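Local coordinates for PCF11 protein (Saccharomyces cerevisiae, PDB 1SZ9) that recognises the carboxy-terminal domain of RNA polymerase II through its CTD-interacting domain and takes part in processing the 3' ends of mRNA, at residues 8-19 and 40-51. Sequence-based numbering, arbitrary orientation.
Sequences IVKDFNSILEEL and CAQYFVDAIESR
From Val9 facing Tyr43 to Leu16 facing Ile48, helices 8-16 and 41-51 run side by side in nearly the same direction, their axes 10.1 Å apart at closest approach and crossing at -25°. Phe12, halfway along its segment of helix, forms an offset stack with Phe44, in the first turn of the other, with ring centroids 4.1 Å apart and planes tilted by 16°. The Phe12 ring swings across to its partner because CG stands anti to the backbone N (chi1 -169°), and Phe44 CB adds a CH-pi contact over the same stacked face. Ile48 meets the Phe12 rim, its CD1 lying 3.9 Å from Phe12 CZ, while Ile8 CG2 touches the edge of Phe44 at CZ. With an alanine at Phe12, the Phe44 ring would probably lose its stacking partner and a gap would open beside Ile48. Toward the N-terminal end, Val9 CG2 presses on Tyr43 CB at 3.6 Å; one turn after Phe12, Leu16 CD2 rests against Ala47 CB and Ile48 CG1. Arg51 closes the far end, bent at chi2 and chi3 so that its guanidinium lies with one face over Leu16 O. Its NH2 makes a salt bridge to Glu17 OE1 (3.4 Å), the two planes nearly perpendicular, and two waters link the guanidinium to the carbonyls of Glu17 and Leu19 in the type I turn from Leu16 to Leu19. The contact joins helices 3-16 and 41-54 in the all-helical CID domain, consistent with its ARM-repeat-like architecture; helix 24-36 packs on Phe12 through Leu30, helix 78-83 meets Phe44 through Tyr78, and helix 57-73 receives Ile48.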
loop_
_atom_site.group_PDB
_atom_site.type_symbol
_atom_site.label_atom_id
_atom_site.label_comp_id
_atom_site.label_asym_id
_atom_site.label_seq_id
_atom_site.Cartn_x
_atom_site.Cartn_y
_atom_site.Cartn_z
ATOM N N ILE A 8 -4.106 -12.845 16.061
ATOM C CA ILE A 8 -4.576 -11.840 15.119
ATOM C C ILE A 8 -3.554 -11.589 13.999
ATOM O O ILE A 8 -3.915 -11.512 12.829
ATOM C CB ILE A 8 -4.894 -10.512 15.840
ATOM C CG1 ILE A 8 -5.951 -10.769 16.921
ATOM C CG2 ILE A 8 -5.421 -9.471 14.826
ATOM C CD1 ILE A 8 -6.173 -9.602 17.872
ATOM N N VAL A 9 -2.285 -11.476 14.361
ATOM C CA VAL A 9 -1.252 -11.233 13.366
ATOM C C VAL A 9 -1.114 -12.411 12.401
ATOM O O VAL A 9 -0.986 -12.208 11.191
ATOM C CB VAL A 9 0.114 -10.920 14.039
ATOM C CG1 VAL A 9 1.239 -10.915 13.004
ATOM C CG2 VAL A 9 0.050 -9.555 14.722
ATOM N N LYS A 10 -1.158 -13.639 12.922
ATOM C CA LYS A 10 -1.038 -14.815 12.059
ATOM C C LYS A 10 -2.230 -14.901 11.119
ATOM O O LYS A 10 -2.108 -15.309 9.970
ATOM C CB LYS A 10 -0.944 -16.098 12.887
ATOM C CG LYS A 10 0.428 -16.339 13.474
ATOM C CD LYS A 10 0.477 -17.640 14.256
ATOM C CE LYS A 10 1.885 -17.928 14.751
ATOM N NZ LYS A 10 1.918 -19.193 15.545
ATOM N N ASP A 11 -3.387 -14.512 11.628
ATOM C CA ASP A 11 -4.607 -14.530 10.846
ATOM C C ASP A 11 -4.481 -13.487 9.725
ATOM O O ASP A 11 -4.902 -13.740 8.588
ATOM C CB ASP A 11 -5.790 -14.229 11.781
ATOM C CG ASP A 11 -7.131 -14.184 11.063
ATOM O OD1 ASP A 11 -7.469 -15.125 10.309
ATOM O OD2 ASP A 11 -7.869 -13.198 11.274
ATOM N N PHE A 12 -3.886 -12.332 10.038
ATOM C CA PHE A 12 -3.704 -11.262 9.036
ATOM C C PHE A 12 -2.783 -11.793 7.938
ATOM O O PHE A 12 -3.097 -11.687 6.751
ATOM C CB PHE A 12 -3.070 -10.004 9.672
ATOM C CG PHE A 12 -3.092 -8.777 8.784
ATOM C CD1 PHE A 12 -4.199 -7.925 8.762
ATOM C CD2 PHE A 12 -1.997 -8.461 7.987
ATOM C CE1 PHE A 12 -4.211 -6.769 7.960
ATOM C CE2 PHE A 12 -2.006 -7.304 7.176
ATOM C CZ PHE A 12 -3.120 -6.463 7.173
ATOM N N ASN A 13 -1.654 -12.372 8.341
ATOM C CA ASN A 13 -0.691 -12.916 7.374
ATOM C C ASN A 13 -1.304 -14.011 6.505
ATOM O O ASN A 13 -1.101 -14.049 5.297
ATOM C CB ASN A 13 0.539 -13.502 8.083
ATOM C CG ASN A 13 1.528 -12.441 8.528
ATOM O OD1 ASN A 13 2.067 -11.699 7.712
ATOM N ND2 ASN A 13 1.781 -12.372 9.826
ATOM N N SER A 14 -2.051 -14.907 7.138
ATOM C CA SER A 14 -2.680 -16.022 6.440
ATOM C C SER A 14 -3.612 -15.547 5.328
ATOM O O SER A 14 -3.628 -16.090 4.218
ATOM C CB SER A 14 -3.441 -16.875 7.462
ATOM O OG SER A 14 -4.232 -17.858 6.829
ATOM N N ILE A 15 -4.407 -14.535 5.639
ATOM C CA ILE A 15 -5.322 -13.977 4.667
ATOM C C ILE A 15 -4.524 -13.272 3.555
ATOM O O ILE A 15 -4.798 -13.438 2.367
ATOM C CB ILE A 15 -6.280 -12.992 5.362
ATOM C CG1 ILE A 15 -7.196 -13.778 6.312
ATOM C CG2 ILE A 15 -7.074 -12.199 4.326
ATOM C CD1 ILE A 15 -8.071 -12.913 7.202
ATOM N N LEU A 16 -3.516 -12.504 3.950
ATOM C CA LEU A 16 -2.699 -11.779 2.992
ATOM C C LEU A 16 -2.084 -12.726 1.948
ATOM O O LEU A 16 -1.966 -12.376 0.768
ATOM C CB LEU A 16 -1.616 -11.020 3.755
ATOM C CG LEU A 16 -0.719 -9.978 3.089
ATOM C CD1 LEU A 16 -1.497 -9.003 2.201
ATOM C CD2 LEU A 16 -0.014 -9.229 4.219
ATOM N N GLU A 17 -1.704 -13.927 2.388
ATOM C CA GLU A 17 -1.110 -14.924 1.492
ATOM C C GLU A 17 -2.089 -15.333 0.399
ATOM O O GLU A 17 -1.692 -15.835 -0.638
ATOM C CB GLU A 17 -0.688 -16.176 2.269
ATOM C CG GLU A 17 0.440 -15.951 3.239
ATOM C CD GLU A 17 1.736 -15.591 2.554
ATOM O OE1 GLU A 17 2.102 -16.289 1.581
ATOM O OE2 GLU A 17 2.395 -14.618 2.993
ATOM N N GLU A 18 -3.373 -15.115 0.637
ATOM C CA GLU A 18 -4.378 -15.468 -0.352
ATOM C C GLU A 18 -4.601 -14.354 -1.389
ATOM O O GLU A 18 -5.353 -14.542 -2.344
ATOM C CB GLU A 18 -5.701 -15.796 0.344
ATOM C CG GLU A 18 -5.717 -17.110 1.120
ATOM C CD GLU A 18 -5.425 -18.301 0.233
ATOM O OE1 GLU A 18 -6.066 -18.428 -0.833
ATOM O OE2 GLU A 18 -4.549 -19.111 0.600
ATOM N N LEU A 19 -3.946 -13.210 -1.199
ATOM C CA LEU A 19 -4.109 -12.058 -2.111
ATOM C C LEU A 19 -3.288 -12.226 -3.387
ATOM O O LEU A 19 -2.283 -11.533 -3.592
ATOM C CB LEU A 19 -3.669 -10.767 -1.433
ATOM C CG LEU A 19 -4.651 -9.603 -1.305
ATOM C CD1 LEU A 19 -3.836 -8.337 -1.106
ATOM C CD2 LEU A 19 -5.575 -9.479 -2.514
ATOM N N CYS A 40 -2.212 -3.565 16.743
ATOM C CA CYS A 40 -1.296 -4.428 15.979
ATOM C C CYS A 40 -0.839 -3.767 14.685
ATOM O O CYS A 40 -0.251 -4.424 13.821
ATOM C CB CYS A 40 -1.978 -5.752 15.598
ATOM S SG CYS A 40 -2.458 -6.825 16.967
ATOM N N ALA A 41 -1.133 -2.478 14.547
ATOM C CA ALA A 41 -0.796 -1.733 13.344
ATOM C C ALA A 41 0.611 -1.973 12.783
ATOM O O ALA A 41 0.772 -2.283 11.601
ATOM C CB ALA A 41 -1.017 -0.239 13.587
ATOM N N GLN A 42 1.640 -1.831 13.601
ATOM C CA GLN A 42 2.980 -2.039 13.064
ATOM C C GLN A 42 3.182 -3.452 12.487
ATOM O O GLN A 42 3.928 -3.629 11.511
ATOM C CB GLN A 42 4.040 -1.721 14.121
ATOM C CG GLN A 42 5.459 -1.964 13.621
ATOM C CD GLN A 42 6.504 -1.186 14.397
ATOM O OE1 GLN A 42 6.327 -0.889 15.584
ATOM N NE2 GLN A 42 7.616 -0.861 13.728
ATOM N N TYR A 43 2.509 -4.447 13.066
ATOM C CA TYR A 43 2.621 -5.816 12.571
ATOM C C TYR A 43 1.982 -5.917 11.203
ATOM O O TYR A 43 2.529 -6.551 10.311
ATOM C CB TYR A 43 1.955 -6.806 13.525
ATOM C CG TYR A 43 2.702 -6.926 14.828
ATOM C CD1 TYR A 43 4.037 -7.331 14.843
ATOM C CD2 TYR A 43 2.103 -6.583 16.037
ATOM C CE1 TYR A 43 4.756 -7.385 16.019
ATOM C CE2 TYR A 43 2.819 -6.634 17.231
ATOM C CZ TYR A 43 4.142 -7.033 17.210
ATOM O OH TYR A 43 4.865 -7.066 18.374
ATOM N N PHE A 44 0.826 -5.281 11.045
ATOM C CA PHE A 44 0.127 -5.294 9.762
ATOM C C PHE A 44 0.951 -4.532 8.713
ATOM O O PHE A 44 1.052 -4.956 7.569
ATOM C CB PHE A 44 -1.266 -4.671 9.906
ATOM C CG PHE A 44 -2.158 -5.397 10.879
ATOM C CD1 PHE A 44 -1.917 -6.726 11.211
ATOM C CD2 PHE A 44 -3.267 -4.763 11.436
ATOM C CE1 PHE A 44 -2.769 -7.421 12.085
ATOM C CE2 PHE A 44 -4.126 -5.446 12.308
ATOM C CZ PHE A 44 -3.871 -6.783 12.631
ATOM N N VAL A 45 1.555 -3.415 9.102
ATOM C CA VAL A 45 2.373 -2.668 8.149
ATOM C C VAL A 45 3.547 -3.512 7.652
ATOM O O VAL A 45 3.805 -3.597 6.449
ATOM C CB VAL A 45 2.896 -1.356 8.772
ATOM C CG1 VAL A 45 3.948 -0.711 7.858
ATOM C CG2 VAL A 45 1.729 -0.395 8.961
ATOM N N ASP A 46 4.256 -4.162 8.571
ATOM C CA ASP A 46 5.399 -4.971 8.160
ATOM C C ASP A 46 4.990 -6.157 7.313
ATOM O O ASP A 46 5.689 -6.526 6.383
ATOM C CB ASP A 46 6.198 -5.439 9.370
ATOM C CG ASP A 46 6.971 -4.306 10.018
ATOM O OD1 ASP A 46 7.284 -3.306 9.317
ATOM O OD2 ASP A 46 7.277 -4.424 11.219
ATOM N N ALA A 47 3.846 -6.745 7.627
ATOM C CA ALA A 47 3.347 -7.873 6.855
ATOM C C ALA A 47 3.066 -7.425 5.404
ATOM O O ALA A 47 3.436 -8.106 4.452
ATOM C CB ALA A 47 2.077 -8.406 7.494
ATOM N N ILE A 48 2.418 -6.272 5.239
ATOM C CA ILE A 48 2.114 -5.785 3.902
ATOM C C ILE A 48 3.371 -5.365 3.139
ATOM O O ILE A 48 3.509 -5.700 1.972
ATOM C CB ILE A 48 1.088 -4.626 3.962
ATOM C CG1 ILE A 48 -0.275 -5.194 4.351
ATOM C CG2 ILE A 48 0.941 -3.940 2.591
ATOM C CD1 ILE A 48 -1.323 -4.155 4.554
ATOM N N GLU A 49 4.283 -4.645 3.787
ATOM C CA GLU A 49 5.514 -4.217 3.112
ATOM C C GLU A 49 6.350 -5.435 2.739
ATOM O O GLU A 49 6.953 -5.477 1.663
ATOM C CB GLU A 49 6.340 -3.263 3.987
ATOM C CG GLU A 49 5.589 -1.983 4.371
ATOM C CD GLU A 49 6.501 -0.852 4.833
ATOM O OE1 GLU A 49 7.627 -1.132 5.286
ATOM O OE2 GLU A 49 6.089 0.330 4.752
ATOM N N SER A 50 6.369 -6.426 3.630
ATOM C CA SER A 50 7.109 -7.657 3.378
ATOM C C SER A 50 6.523 -8.353 2.149
ATOM O O SER A 50 7.268 -8.763 1.252
ATOM C CB SER A 50 7.045 -8.580 4.612
ATOM O OG SER A 50 7.653 -9.825 4.334
ATOM N N ARG A 51 5.193 -8.483 2.096
ATOM C CA ARG A 51 4.554 -9.111 0.933
ATOM C C ARG A 51 4.883 -8.350 -0.360
ATOM O O ARG A 51 5.247 -8.953 -1.370
ATOM C CB ARG A 51 3.018 -9.215 1.103
ATOM C CG ARG A 51 2.295 -9.377 -0.242
ATOM C CD ARG A 51 1.204 -10.451 -0.347
ATOM N NE ARG A 51 1.732 -11.804 -0.299
ATOM C CZ ARG A 51 1.403 -12.797 -1.126
ATOM N NH1 ARG A 51 0.524 -12.631 -2.116
ATOM N NH2 ARG A 51 1.965 -13.985 -0.948
HETATM O O HOH W 1 0.721 -16.045 -1.892
HETATM O O HOH W 2 -0.373 -9.767 -2.869
#